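Local structure of ofchtiv-allosamidin (Ostrinia furnacalis, 6JMB) at residues H205-F210 against G246-G251; T78-G83 against D119-D124; Q103-T108 against K148-E153; E241-G246 against F337-I342; D29-T34 against E71-L76. The protein probably hydrolyses chitin as a group IV insect chitinase of glycoside hydrolase family 18, with the inhibitor allosamidin bound in its active site. All coordinates share one frame; numbering follows the deposited sequence.

Contact 1. Residues H205-F210 against G246-G251; sequences HNAPLF and GVPFYG
Asn-206 and Ala-207, in the irregular loop 205-210, lie against the end of strand 246-248 and the start of 250-251 without pairing to them, the nearest CA atoms being those of Asn-206 and Gly-251, 6.5 Å apart. The Asn-206 side chain carries most of the contact. With CG anti to the backbone N (chi1 -174°), the side chain crosses that of Tyr-250 at about a right angle, the amide plane tilted 57° from the ring. Asn-206 ND2 lies 3.5 Å from Tyr-250 CE2 and 3.5 Å from Pro-248 CB, wedged between ring and pyrrolidine. The direct bond from Asn-206 ND2 to Tyr-250 O is weak, 3.3 Å long and bent to 120° at the hydrogen. Water 1 supplements it: it accepts from Asn-206 ND2 at 3.0 Å and donates to Tyr-250 O at 2.8 Å. Beside this polar group, Ala-207 CB packs on Pro-248 CG at 3.9 Å. The other end of the amide, Asn-206 OD1, takes the backbone N-H of Asp-194, whose OD1 is hydrogen-bonded to Tyr-250 OH. Tyr-250 touches both the allosamizoline and a neighbouring sugar of the bound inhibitor. The bonds at its two ends would set the rotation of the Asn-206 amide, which links the Tyr-250 carbonyl, weakly and through water 1, to the backbone of Asp-194, consistent with a second-shell position.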
# COMPACT_ATOMS: atom_id res chain seq x y z
N HIS A 205 3.20 -12.83 -9.82
CA HIS A 205 3.76 -12.26 -8.61
C HIS A 205 3.01 -11.01 -8.19
O HIS A 205 2.59 -10.20 -9.03
CB HIS A 205 5.24 -11.95 -8.77
CG HIS A 205 6.07 -13.15 -9.11
ND1 HIS A 205 6.12 -14.28 -8.31
CD2 HIS A 205 6.87 -13.41 -10.18
CE1 HIS A 205 6.93 -15.17 -8.87
NE2 HIS A 205 7.39 -14.67 -10.00
N ASN A 206 2.85 -10.86 -6.88
CA ASN A 206 2.21 -9.68 -6.33
C ASN A 206 3.05 -8.43 -6.58
O ASN A 206 2.50 -7.36 -6.88
CB ASN A 206 2.02 -9.93 -4.83
CG ASN A 206 1.22 -8.85 -4.13
OD1 ASN A 206 0.30 -8.25 -4.69
ND2 ASN A 206 1.55 -8.62 -2.87
N ALA A 207 4.37 -8.56 -6.50
CA ALA A 207 5.25 -7.42 -6.69
C ALA A 207 6.56 -7.84 -7.33
O ALA A 207 7.63 -7.67 -6.73
CB ALA A 207 5.50 -6.73 -5.34
N PRO A 208 6.54 -8.36 -8.55
CA PRO A 208 7.81 -8.69 -9.22
C PRO A 208 8.58 -7.41 -9.52
O PRO A 208 8.00 -6.40 -9.91
CB PRO A 208 7.35 -9.36 -10.51
CG PRO A 208 6.03 -8.71 -10.82
CD PRO A 208 5.39 -8.39 -9.48
N LEU A 209 9.89 -7.46 -9.32
CA LEU A 209 10.72 -6.30 -9.61
C LEU A 209 10.89 -6.10 -11.11
O LEU A 209 10.77 -4.98 -11.62
CB LEU A 209 12.08 -6.45 -8.92
CG LEU A 209 12.96 -5.23 -8.69
CD1 LEU A 209 12.16 -4.07 -8.13
CD2 LEU A 209 14.08 -5.62 -7.73
N PHE A 210 11.16 -7.19 -11.83
CA PHE A 210 11.43 -7.14 -13.26
C PHE A 210 10.52 -8.16 -13.94
O PHE A 210 9.54 -8.65 -13.35
CB PHE A 210 12.91 -7.42 -13.54
CG PHE A 210 13.85 -6.52 -12.79
CD1 PHE A 210 13.97 -5.18 -13.12
CD2 PHE A 210 14.64 -7.03 -11.76
CE1 PHE A 210 14.84 -4.35 -12.43
CE2 PHE A 210 15.52 -6.21 -11.07
CZ PHE A 210 15.62 -4.87 -11.40
N GLY A 246 6.12 1.68 -3.01
CA GLY A 246 5.37 0.76 -2.18
C GLY A 246 5.93 -0.65 -2.21
O GLY A 246 6.46 -1.12 -3.22
N VAL A 247 5.82 -1.33 -1.06
CA VAL A 247 6.12 -2.75 -0.94
C VAL A 247 5.03 -3.42 -0.13
O VAL A 247 4.39 -2.80 0.73
CB VAL A 247 7.49 -3.01 -0.27
CG1 VAL A 247 8.62 -2.37 -1.08
CG2 VAL A 247 7.50 -2.49 1.17
N PRO A 248 4.77 -4.71 -0.41
CA PRO A 248 3.69 -5.41 0.30
C PRO A 248 4.20 -6.27 1.46
O PRO A 248 5.22 -6.95 1.34
CB PRO A 248 3.11 -6.31 -0.80
CG PRO A 248 4.33 -6.68 -1.62
CD PRO A 248 5.28 -5.49 -1.56
N PHE A 249 3.46 -6.27 2.57
CA PHE A 249 3.70 -7.18 3.68
C PHE A 249 2.71 -8.34 3.66
O PHE A 249 2.45 -8.96 4.70
CB PHE A 249 3.61 -6.44 5.02
CG PHE A 249 4.83 -5.62 5.38
CD1 PHE A 249 5.79 -5.26 4.43
CD2 PHE A 249 5.01 -5.22 6.69
CE1 PHE A 249 6.90 -4.50 4.80
CE2 PHE A 249 6.11 -4.46 7.07
CZ PHE A 249 7.06 -4.10 6.13
N TYR A 250 2.14 -8.63 2.50
CA TYR A 250 1.19 -9.71 2.32
C TYR A 250 1.52 -10.36 0.99
O TYR A 250 2.22 -9.79 0.15
CB TYR A 250 -0.26 -9.19 2.31
CG TYR A 250 -0.50 -8.22 1.18
CD1 TYR A 250 -0.14 -6.88 1.30
CD2 TYR A 250 -1.07 -8.64 -0.01
CE1 TYR A 250 -0.32 -5.99 0.27
CE2 TYR A 250 -1.26 -7.75 -1.06
CZ TYR A 250 -0.88 -6.42 -0.91
OH TYR A 250 -1.06 -5.52 -1.94
N GLY A 251 0.99 -11.57 0.80
CA GLY A 251 1.09 -12.27 -0.45
C GLY A 251 -0.29 -12.56 -1.01
O GLY A 251 -1.32 -12.29 -0.37
O HOH W 1 4.00 -10.14 -2.03

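Contact 2. Residues T78-G83 against D119-D124; sequences TLVAVG and DGLDVD. With AMI (allosamizoline), chain C.
Asp-119 OD2 is gripped twice by Thr-78: Thr-78 N donates to the anti lone pair of Asp-119 OD2 at 2.8 Å, nearly straight (172°), while the hydroxyl Thr-78 OG1 meets the same oxygen from above the carboxylate plane at 3.1 Å. Lys-70 adds a salt bridge to OD2, which should stabilise its negative charge. The reverse backbone bond, Asp-119 N to Thr-78 O, is short at 2.6 Å and closes this end of the pair. From here the two strands run parallel, 31° apart, linked by bonds such as Asp-122 N to Val-80 O, 2.8 Å, and Asp-124 N to Val-82 O, 2.8 Å. On one face Leu-121 CD1 lies between the strand neighbours Val-80 and Val-82, 3.9 Å from Val-82 CG1; Phe-105 and Ile-113 of helix 99-116 cover it. On the other, Ala-81 CB lies 3.8 Å from Asp-122 OD2, a buried carboxylate satisfied by Tyr-9 OH and Thr-162 OG1. Leu-79 CD2 packs over the backbone of Gly-120. At the C-terminal end Asp-124, its CG anti to the backbone N (chi1 180°), brings OD2 within 2.8 Å of allosamizoline N2. Parallel strands with helices outside and acidic residues leading to a ligand at their C-terminal ends are the hallmark of the TIM barrel of family 18, whose DxxDxDxE signature runs through Asp-119, Asp-122, Asp-124 and Glu-126.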
# COMPACT_ATOMS: atom_id res chain seq x y z
N THR A 78 2.17 11.49 11.83
CA THR A 78 1.01 10.60 11.83
C THR A 78 -0.07 11.20 10.95
O THR A 78 -0.64 12.24 11.30
CB THR A 78 0.47 10.36 13.24
OG1 THR A 78 0.10 11.62 13.83
CG2 THR A 78 1.51 9.68 14.12
N LEU A 79 -0.40 10.53 9.85
CA LEU A 79 -1.39 10.98 8.89
C LEU A 79 -2.63 10.10 8.97
O LEU A 79 -2.58 8.96 9.44
CB LEU A 79 -0.84 10.91 7.47
CG LEU A 79 0.53 11.54 7.18
CD1 LEU A 79 0.79 11.51 5.68
CD2 LEU A 79 0.61 12.95 7.72
N VAL A 80 -3.74 10.62 8.46
CA VAL A 80 -4.96 9.85 8.30
C VAL A 80 -5.20 9.69 6.80
O VAL A 80 -5.01 10.63 6.02
CB VAL A 80 -6.15 10.50 9.04
CG1 VAL A 80 -6.55 11.86 8.41
CG2 VAL A 80 -7.33 9.56 9.11
N ALA A 81 -5.56 8.47 6.39
CA ALA A 81 -5.80 8.16 4.98
C ALA A 81 -7.29 8.09 4.70
O ALA A 81 -8.03 7.39 5.40
CB ALA A 81 -5.14 6.84 4.60
N VAL A 82 -7.73 8.81 3.67
CA VAL A 82 -9.12 8.77 3.23
C VAL A 82 -9.21 7.93 1.96
O VAL A 82 -8.37 8.07 1.05
CB VAL A 82 -9.67 10.19 3.01
CG1 VAL A 82 -8.92 10.93 1.89
CG2 VAL A 82 -11.18 10.15 2.74
N GLY A 83 -10.20 7.06 1.90
CA GLY A 83 -10.43 6.27 0.71
C GLY A 83 -10.17 4.80 0.92
O GLY A 83 -10.71 4.19 1.85
N ASP A 119 -1.05 14.84 11.59
CA ASP A 119 -0.14 15.79 10.97
C ASP A 119 -0.43 16.03 9.50
O ASP A 119 0.30 16.79 8.86
CB ASP A 119 1.30 15.31 11.15
CG ASP A 119 1.68 15.15 12.59
OD1 ASP A 119 1.76 16.19 13.29
OD2 ASP A 119 1.84 14.00 13.04
N GLY A 120 -1.46 15.41 8.96
CA GLY A 120 -1.80 15.61 7.57
C GLY A 120 -2.73 14.53 7.07
O GLY A 120 -3.21 13.69 7.82
N LEU A 121 -2.97 14.59 5.76
CA LEU A 121 -3.95 13.76 5.08
C LEU A 121 -3.28 13.01 3.93
O LEU A 121 -2.50 13.60 3.17
CB LEU A 121 -5.06 14.64 4.49
CG LEU A 121 -6.15 13.92 3.68
CD1 LEU A 121 -7.01 13.06 4.59
CD2 LEU A 121 -7.01 14.92 2.91
N ASP A 122 -3.59 11.73 3.82
CA ASP A 122 -3.21 10.92 2.66
C ASP A 122 -4.49 10.62 1.89
O ASP A 122 -5.48 10.16 2.47
CB ASP A 122 -2.57 9.61 3.13
CG ASP A 122 -2.13 8.73 1.98
OD1 ASP A 122 -1.43 9.23 1.07
OD2 ASP A 122 -2.50 7.54 1.98
N VAL A 123 -4.48 10.90 0.59
CA VAL A 123 -5.65 10.67 -0.26
C VAL A 123 -5.43 9.40 -1.07
O VAL A 123 -4.47 9.30 -1.85
CB VAL A 123 -5.93 11.87 -1.17
CG1 VAL A 123 -7.21 11.63 -1.96
CG2 VAL A 123 -6.05 13.15 -0.35
N ASP A 124 -6.31 8.42 -0.86
CA ASP A 124 -6.26 7.12 -1.53
C ASP A 124 -7.59 6.86 -2.25
O ASP A 124 -8.31 5.91 -1.93
CB ASP A 124 -5.96 6.03 -0.49
CG ASP A 124 -5.89 4.64 -1.09
OD1 ASP A 124 -5.60 4.50 -2.29
OD2 ASP A 124 -6.13 3.67 -0.34
C1 AMI C . -3.97 -0.84 -1.01
C2 AMI C . -5.26 0.05 -0.76
C3 AMI C . -5.98 -0.66 0.27
C4 AMI C . -5.64 -2.19 0.02
C5 AMI C . -4.20 -2.12 -0.16
C6 AMI C . -3.59 -3.40 -0.84
C7 AMI C . -3.43 1.14 -0.17
C8 AMI C . -3.18 3.57 0.56
C9 AMI C . -1.12 2.05 0.44
N2 AMI C . -4.81 1.22 -0.39
N7 AMI C . -2.58 2.26 0.27
O3 AMI C . -7.37 -0.37 0.21
O4 AMI C . -5.89 -3.05 1.13
O6 AMI C . -4.29 -3.63 -2.05
O7 AMI C . -2.88 -0.08 -0.44

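Contact 3. Residues Q103-T108 against K148-E153; sequences QNFIQT and KELREE
Ile-106 has CG1 anti to its carbonyl carbon (chi1 -66°) and CG2 anti to its backbone N, which spreads its branches over three residues of the other helix. Ile-106 CD1, at the end of the extended branch, abuts Glu-149 CB at 3.6 Å; its CG1 lies 3.7 Å from Leu-150 CD2; and its CG2 rests 3.6 Å from Glu-153 CB. The isoleucine therefore sits between Glu-149 and Leu-150 on one turn and Glu-153 on the next, using the aliphatic parts of both glutamates as apolar surface. Leu-150 CD2 also approaches the Phe-105 ring obliquely, 4.1 Å from Phe-105 CE2, deeper toward the barrel, where Phe-105 and Leu-150 both touch Leu-121 of strand 120-124. The outer side is polar and bridged by solvent. Bent at chi2 (-53°), Gln-107 turns OE1 toward Glu-153; the two groups touch, crossing at about a right angle, and what hydrogen-bonds them is water 2, which donates to Gln-107 OE1 at 2.8 Å and to Glu-153 OE1 at 3.1 Å. The Glu-149 carboxylate turns instead to Arg-102, one turn before Ile-106, in a salt bridge that adds a charged link between the helices. The axes of segments 103-108 and 148-153 run in the same general direction, 39° apart and 10.1 Å at closest approach. Side-by-side helices outside parallel strands, an apolar seam inside and polar groups outside, are characteristic of the helical layer of a TIM barrel.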
# COMPACT_ATOMS: atom_id res chain seq x y z
N GLN A 103 -14.88 22.08 -0.91
CA GLN A 103 -14.67 22.93 0.26
C GLN A 103 -15.14 22.22 1.52
O GLN A 103 -14.47 22.28 2.56
CB GLN A 103 -15.41 24.25 0.07
CG GLN A 103 -15.28 25.20 1.24
CD GLN A 103 -16.05 26.49 1.03
OE1 GLN A 103 -17.28 26.52 1.19
NE2 GLN A 103 -15.35 27.55 0.68
N ASN A 104 -16.28 21.54 1.45
CA ASN A 104 -16.76 20.77 2.59
C ASN A 104 -15.78 19.67 2.98
O ASN A 104 -15.54 19.44 4.17
CB ASN A 104 -18.14 20.18 2.29
CG ASN A 104 -18.77 19.51 3.50
OD1 ASN A 104 -18.82 20.09 4.59
ND2 ASN A 104 -19.27 18.30 3.31
N PHE A 105 -15.17 19.01 1.98
CA PHE A 105 -14.19 17.99 2.31
C PHE A 105 -12.96 18.59 2.97
O PHE A 105 -12.43 18.04 3.95
CB PHE A 105 -13.77 17.17 1.09
CG PHE A 105 -12.71 16.18 1.42
CD1 PHE A 105 -13.01 15.09 2.23
CD2 PHE A 105 -11.40 16.38 1.03
CE1 PHE A 105 -12.03 14.19 2.59
CE2 PHE A 105 -10.41 15.48 1.39
CZ PHE A 105 -10.73 14.38 2.18
N ILE A 106 -12.46 19.69 2.42
CA ILE A 106 -11.29 20.34 3.00
C ILE A 106 -11.55 20.71 4.46
O ILE A 106 -10.73 20.43 5.35
CB ILE A 106 -10.87 21.55 2.16
CG1 ILE A 106 -10.38 21.09 0.79
CG2 ILE A 106 -9.79 22.35 2.89
CD1 ILE A 106 -10.32 22.19 -0.25
N GLN A 107 -12.72 21.30 4.74
CA GLN A 107 -13.00 21.75 6.10
C GLN A 107 -13.26 20.59 7.05
O GLN A 107 -12.80 20.61 8.19
CB GLN A 107 -14.17 22.74 6.09
CG GLN A 107 -13.85 24.06 5.39
CD GLN A 107 -12.59 24.72 5.92
OE1 GLN A 107 -11.71 25.11 5.15
NE2 GLN A 107 -12.49 24.85 7.24
N THR A 108 -14.02 19.57 6.62
CA THR A 108 -14.32 18.47 7.54
C THR A 108 -13.11 17.56 7.75
O THR A 108 -12.90 17.06 8.86
CB THR A 108 -15.53 17.66 7.08
OG1 THR A 108 -15.32 17.16 5.76
CG2 THR A 108 -16.79 18.52 7.11
N LYS A 148 -4.77 20.73 -5.21
CA LYS A 148 -4.37 22.14 -5.16
C LYS A 148 -5.08 22.86 -4.02
O LYS A 148 -4.45 23.61 -3.25
CB LYS A 148 -4.69 22.81 -6.49
CG LYS A 148 -4.41 24.30 -6.53
CD LYS A 148 -4.86 24.90 -7.85
CE LYS A 148 -4.55 26.38 -7.93
NZ LYS A 148 -5.21 27.02 -9.10
N GLU A 149 -6.39 22.65 -3.89
CA GLU A 149 -7.16 23.36 -2.88
C GLU A 149 -6.86 22.85 -1.47
O GLU A 149 -6.82 23.64 -0.52
CB GLU A 149 -8.65 23.27 -3.22
CG GLU A 149 -8.98 24.00 -4.53
CD GLU A 149 -10.43 23.89 -4.95
OE1 GLU A 149 -11.20 23.19 -4.26
OE2 GLU A 149 -10.81 24.51 -5.97
N LEU A 150 -6.62 21.55 -1.32
CA LEU A 150 -6.17 21.03 -0.03
C LEU A 150 -4.84 21.65 0.37
O LEU A 150 -4.66 22.09 1.52
CB LEU A 150 -6.04 19.50 -0.09
CG LEU A 150 -7.33 18.70 0.03
CD1 LEU A 150 -7.17 17.32 -0.58
CD2 LEU A 150 -7.78 18.59 1.49
N ARG A 151 -3.89 21.72 -0.57
CA ARG A 151 -2.59 22.30 -0.25
C ARG A 151 -2.73 23.75 0.19
O ARG A 151 -2.11 24.16 1.18
CB ARG A 151 -1.67 22.20 -1.47
CG ARG A 151 -0.40 23.04 -1.37
CD ARG A 151 0.43 22.67 -0.15
NE ARG A 151 0.84 21.27 -0.21
CZ ARG A 151 1.50 20.64 0.76
NH1 ARG A 151 1.82 21.28 1.88
NH2 ARG A 151 1.82 19.36 0.61
N GLU A 152 -3.54 24.53 -0.52
CA GLU A 152 -3.71 25.94 -0.18
C GLU A 152 -4.21 26.11 1.25
O GLU A 152 -3.72 26.97 1.99
CB GLU A 152 -4.66 26.60 -1.17
CG GLU A 152 -3.99 26.93 -2.50
CD GLU A 152 -4.98 27.33 -3.57
OE1 GLU A 152 -6.20 27.24 -3.34
OE2 GLU A 152 -4.52 27.75 -4.66
N GLU A 153 -5.16 25.27 1.67
CA GLU A 153 -5.66 25.38 3.04
C GLU A 153 -4.68 24.81 4.05
O GLU A 153 -4.45 25.40 5.11
CB GLU A 153 -7.00 24.67 3.16
CG GLU A 153 -7.64 24.80 4.53
CD GLU A 153 -8.05 26.22 4.85
OE1 GLU A 153 -8.30 27.00 3.90
OE2 GLU A 153 -8.13 26.56 6.05
O HOH W 2 -10.90 25.94 2.61

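Contact 4. Residues E241-G246 against F337-I342; sequences EKLVMG and FNLRGI
Neighbouring parallel strands of the family 18 TIM barrel meet here, where 243-256 is joined by 341-345 just after helix 324-336. Asn-338, with positive phi, is the C' residue of the Schellman motif ending that helix, and the chain then turns into the strand. Leu-243 O receives Arg-340 N at 3.0 Å, and Met-245 N donates to Gly-341 O at 3.0 Å, the latter nearly straight (168°). Leu-339 CD1 packs 3.8 Å from Met-245 CB, on the face turned toward helices 226-235 and 324-336. Met-245 and Ile-342 lie side by side there, pointing the same way, with Met-245 CE and Ile-342 CD1 4.2 Å apart. On the inner face Val-244 CG1 lies over the backbone, 3.5 Å from Ile-342 C. The Arg-340 chain bends at chi2 (62°) and passes the Glu-241 carbonyl; NE bonds to Asp-3 O, while Arg-340 NH1 donates at 3.0 Å to Glu-241 O, which lies at the guanidinium edge, close to its plane, the bond running nearly along the C=O axis.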
# COMPACT_ATOMS: atom_id res chain seq x y z
N GLU A 241 12.64 12.70 -5.39
CA GLU A 241 12.46 13.11 -4.00
C GLU A 241 11.00 13.13 -3.58
O GLU A 241 10.73 13.37 -2.40
CB GLU A 241 13.13 14.46 -3.76
CG GLU A 241 12.46 15.61 -4.47
CD GLU A 241 13.11 15.96 -5.80
OE1 GLU A 241 13.78 15.09 -6.41
OE2 GLU A 241 12.94 17.12 -6.24
N LYS A 242 10.07 12.88 -4.49
CA LYS A 242 8.67 12.74 -4.14
C LYS A 242 8.10 11.36 -4.44
O LYS A 242 6.91 11.14 -4.23
CB LYS A 242 7.81 13.81 -4.83
CG LYS A 242 7.99 15.20 -4.25
CD LYS A 242 6.94 16.16 -4.76
CE LYS A 242 7.07 17.51 -4.08
NZ LYS A 242 6.01 18.43 -4.54
N LEU A 243 8.92 10.43 -4.92
CA LEU A 243 8.46 9.09 -5.28
C LEU A 243 8.82 8.15 -4.14
O LEU A 243 10.00 7.87 -3.90
CB LEU A 243 9.10 8.63 -6.59
CG LEU A 243 8.37 7.51 -7.35
CD1 LEU A 243 8.96 7.38 -8.75
CD2 LEU A 243 8.41 6.16 -6.65
N VAL A 244 7.80 7.64 -3.46
CA VAL A 244 7.97 6.69 -2.37
C VAL A 244 7.45 5.35 -2.87
O VAL A 244 6.29 5.24 -3.28
CB VAL A 244 7.24 7.15 -1.10
CG1 VAL A 244 7.48 6.16 0.03
CG2 VAL A 244 7.71 8.54 -0.70
N MET A 245 8.31 4.34 -2.88
CA MET A 245 8.02 3.09 -3.56
C MET A 245 7.31 2.12 -2.61
O MET A 245 7.84 1.78 -1.55
CB MET A 245 9.31 2.46 -4.07
CG MET A 245 9.06 1.33 -5.05
SD MET A 245 10.59 0.48 -5.51
CE MET A 245 10.71 -0.72 -4.19
N GLY A 246 6.12 1.68 -3.01
CA GLY A 246 5.37 0.76 -2.18
C GLY A 246 5.93 -0.65 -2.21
O GLY A 246 6.46 -1.12 -3.22
N PHE A 337 17.87 4.21 -7.52
CA PHE A 337 17.24 5.31 -8.23
C PHE A 337 17.00 6.53 -7.35
O PHE A 337 16.26 7.44 -7.76
CB PHE A 337 15.96 4.83 -8.92
CG PHE A 337 16.24 4.03 -10.16
CD1 PHE A 337 16.57 4.66 -11.34
CD2 PHE A 337 16.23 2.64 -10.12
CE1 PHE A 337 16.85 3.93 -12.48
CE2 PHE A 337 16.52 1.90 -11.26
CZ PHE A 337 16.83 2.55 -12.44
N ASN A 338 17.61 6.58 -6.17
CA ASN A 338 17.53 7.75 -5.29
C ASN A 338 16.09 8.10 -4.96
O ASN A 338 15.72 9.27 -4.86
CB ASN A 338 18.28 8.95 -5.87
CG ASN A 338 18.54 10.03 -4.83
OD1 ASN A 338 18.78 9.73 -3.66
ND2 ASN A 338 18.50 11.29 -5.26
N LEU A 339 15.25 7.08 -4.80
CA LEU A 339 13.86 7.34 -4.45
C LEU A 339 13.77 7.88 -3.03
O LEU A 339 14.64 7.65 -2.19
CB LEU A 339 13.03 6.07 -4.61
CG LEU A 339 13.05 5.42 -5.99
CD1 LEU A 339 12.05 4.26 -6.04
CD2 LEU A 339 12.77 6.45 -7.09
N ARG A 340 12.68 8.60 -2.76
CA ARG A 340 12.51 9.27 -1.48
C ARG A 340 12.39 8.27 -0.32
O ARG A 340 12.75 8.59 0.81
CB ARG A 340 11.29 10.17 -1.53
CG ARG A 340 10.97 10.89 -0.23
CD ARG A 340 12.13 11.81 0.17
NE ARG A 340 11.86 12.52 1.42
CZ ARG A 340 10.97 13.49 1.55
NH1 ARG A 340 10.24 13.89 0.51
NH2 ARG A 340 10.81 14.08 2.73
N GLY A 341 11.89 7.07 -0.58
CA GLY A 341 11.81 6.09 0.48
C GLY A 341 10.92 4.94 0.10
O GLY A 341 10.69 4.67 -1.09
N ILE A 342 10.42 4.27 1.13
CA ILE A 342 9.64 3.05 1.00
C ILE A 342 8.32 3.24 1.72
O ILE A 342 8.28 3.78 2.84
CB ILE A 342 10.40 1.84 1.60
CG1 ILE A 342 11.71 1.60 0.84
CG2 ILE A 342 9.54 0.58 1.60
CD1 ILE A 342 11.52 1.22 -0.60

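Contact 5. Residues D29-T34 against E71-L76; sequences DPFLCT and EKNPNL
The direct polar link is the Asn-73 amide: ND2 donates to Pro-30 O at 2.9 Å, almost straight at hydrogen (170°), and approaches 40° above the plane of that carbonyl. Two waters extend the polar seam. Water 3 accepts from Asn-73 ND2 and donates to Cys-33 O, 2.8 Å away, giving ND2 two acceptors; water 4 donates to Thr-34 O and to Asn-75 O, 2.7 Å from each. Each segment is shaped by a type I beta turn with an Asx turn at its start, Asp-29 OD1 accepting from Phe-31 N and Asn-73 OD1 from Asn-75 N at 3.1 Å. These are the turns just before strands 35-43 and 77-83, adjacent parallel strands of the TIM barrel, at their N-terminal ends and away from the ligand pocket; the disulfide of Cys-33 to Cys-8 ties the first to strand 5-11. Stacking involves Phe-31, whose ring lies nearly flat on the Asn-73 amide, the planes 14° apart. Asn-73 CB sits over the ring face, offset toward its rim and 3.8 Å from the centroid, a CH-pi contact. In the apolar packing, Lys-72 crosses Phe-31 at about a right angle, its CG 3.8 Å from Phe-31 CE2 at the ring rim and beside Pro-30 CG. On the inner side Leu-76, its CG anti to the backbone N, sends CD2 to Pro-30 CB at 4.0 Å, while CD1 lies against the backbone carbonyls of Cys-33 and Thr-34.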
# COMPACT_ATOMS: atom_id res chain seq x y z
N ASP A 29 5.57 -0.21 16.52
CA ASP A 29 6.83 0.35 16.96
C ASP A 29 7.01 1.69 16.24
O ASP A 29 7.31 1.70 15.04
CB ASP A 29 7.98 -0.58 16.61
CG ASP A 29 9.29 -0.14 17.22
OD1 ASP A 29 9.50 1.08 17.40
OD2 ASP A 29 10.12 -1.01 17.54
N PRO A 30 6.85 2.82 16.93
CA PRO A 30 6.87 4.11 16.23
C PRO A 30 8.26 4.56 15.79
O PRO A 30 8.36 5.59 15.11
CB PRO A 30 6.29 5.08 17.27
CG PRO A 30 6.67 4.46 18.58
CD PRO A 30 6.63 2.97 18.38
N PHE A 31 9.31 3.83 16.15
CA PHE A 31 10.65 4.17 15.69
C PHE A 31 11.06 3.43 14.43
O PHE A 31 12.15 3.66 13.91
CB PHE A 31 11.68 3.94 16.80
CG PHE A 31 11.67 5.01 17.86
CD1 PHE A 31 12.23 6.24 17.61
CD2 PHE A 31 11.08 4.77 19.09
CE1 PHE A 31 12.23 7.24 18.57
CE2 PHE A 31 11.07 5.77 20.06
CZ PHE A 31 11.65 6.99 19.80
N LEU A 32 10.21 2.53 13.92
CA LEU A 32 10.49 1.83 12.68
C LEU A 32 9.84 2.50 11.48
O LEU A 32 9.95 1.98 10.37
CB LEU A 32 10.07 0.37 12.79
CG LEU A 32 10.91 -0.49 13.73
CD1 LEU A 32 10.36 -1.92 13.79
CD2 LEU A 32 12.37 -0.49 13.29
N CYS A 33 9.15 3.62 11.69
CA CYS A 33 8.53 4.39 10.63
C CYS A 33 8.90 5.85 10.83
O CYS A 33 9.14 6.29 11.96
CB CYS A 33 7.01 4.27 10.72
SG CYS A 33 6.42 2.58 10.89
N THR A 34 8.94 6.61 9.73
CA THR A 34 8.98 8.06 9.82
C THR A 34 7.60 8.68 9.67
O THR A 34 7.35 9.76 10.21
CB THR A 34 9.92 8.66 8.77
OG1 THR A 34 9.46 8.32 7.46
CG2 THR A 34 11.33 8.15 8.96
N GLU A 71 4.16 10.75 21.33
CA GLU A 71 4.71 10.91 22.67
C GLU A 71 5.93 10.02 22.88
O GLU A 71 6.80 10.36 23.69
CB GLU A 71 3.64 10.61 23.72
CG GLU A 71 2.62 11.73 23.89
CD GLU A 71 1.31 11.24 24.49
OE1 GLU A 71 0.25 11.82 24.16
OE2 GLU A 71 1.35 10.29 25.29
N LYS A 72 6.01 8.91 22.15
CA LYS A 72 7.19 8.05 22.23
C LYS A 72 8.26 8.46 21.23
O LYS A 72 9.44 8.54 21.58
CB LYS A 72 6.79 6.58 22.02
CG LYS A 72 7.94 5.59 22.23
CD LYS A 72 8.56 5.74 23.62
CE LYS A 72 9.66 4.69 23.85
NZ LYS A 72 10.32 4.85 25.18
N ASN A 73 7.87 8.73 19.99
CA ASN A 73 8.79 9.23 18.96
C ASN A 73 8.33 10.61 18.54
O ASN A 73 7.44 10.74 17.68
CB ASN A 73 8.83 8.28 17.76
CG ASN A 73 9.73 8.77 16.66
OD1 ASN A 73 10.40 9.80 16.79
ND2 ASN A 73 9.76 8.05 15.55
N PRO A 74 8.91 11.68 19.09
CA PRO A 74 8.40 13.03 18.78
C PRO A 74 8.62 13.45 17.33
O PRO A 74 7.96 14.40 16.88
CB PRO A 74 9.17 13.94 19.75
CG PRO A 74 9.80 13.02 20.75
CD PRO A 74 10.01 11.71 20.07
N ASN A 75 9.52 12.79 16.60
CA ASN A 75 9.76 13.12 15.20
C ASN A 75 8.80 12.43 14.25
O ASN A 75 8.79 12.75 13.05
CB ASN A 75 11.20 12.75 14.81
CG ASN A 75 12.24 13.54 15.58
OD1 ASN A 75 12.06 14.73 15.83
ND2 ASN A 75 13.32 12.88 15.96
N LEU A 76 7.99 11.50 14.74
CA LEU A 76 7.07 10.76 13.90
C LEU A 76 5.98 11.67 13.36
O LEU A 76 5.45 12.53 14.07
CB LEU A 76 6.42 9.65 14.73
CG LEU A 76 5.36 8.78 14.04
CD1 LEU A 76 6.01 7.89 13.00
CD2 LEU A 76 4.62 7.95 15.08
O HOH W 3 11.28 7.81 13.01
O HOH W 4 9.31 11.53 10.74

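From the N terminus, contact 5 comes first, closing the loop through strand 35-43 and helices 54-59 and 62-67, so that the turns before two adjacent barrel strands meet. Contact 2 follows in series, closing the helical link between strands 77-83 and 120-124; Asp-119 packs near Leu-76 of contact 5. Contact 3 crosses contact 2, closing the passage from helix 99-116 through strand 120-124 to helix 138-154, three elements consecutive in the chain and packed together. Much later, contacts 1 and 4 also cross, sharing Gly-246: contact 1 closes the excursion holding helix 226-235, and contact 4 the long one that includes strands 283-285 to 317-320 and helix 324-336. None of the contacts nests within another.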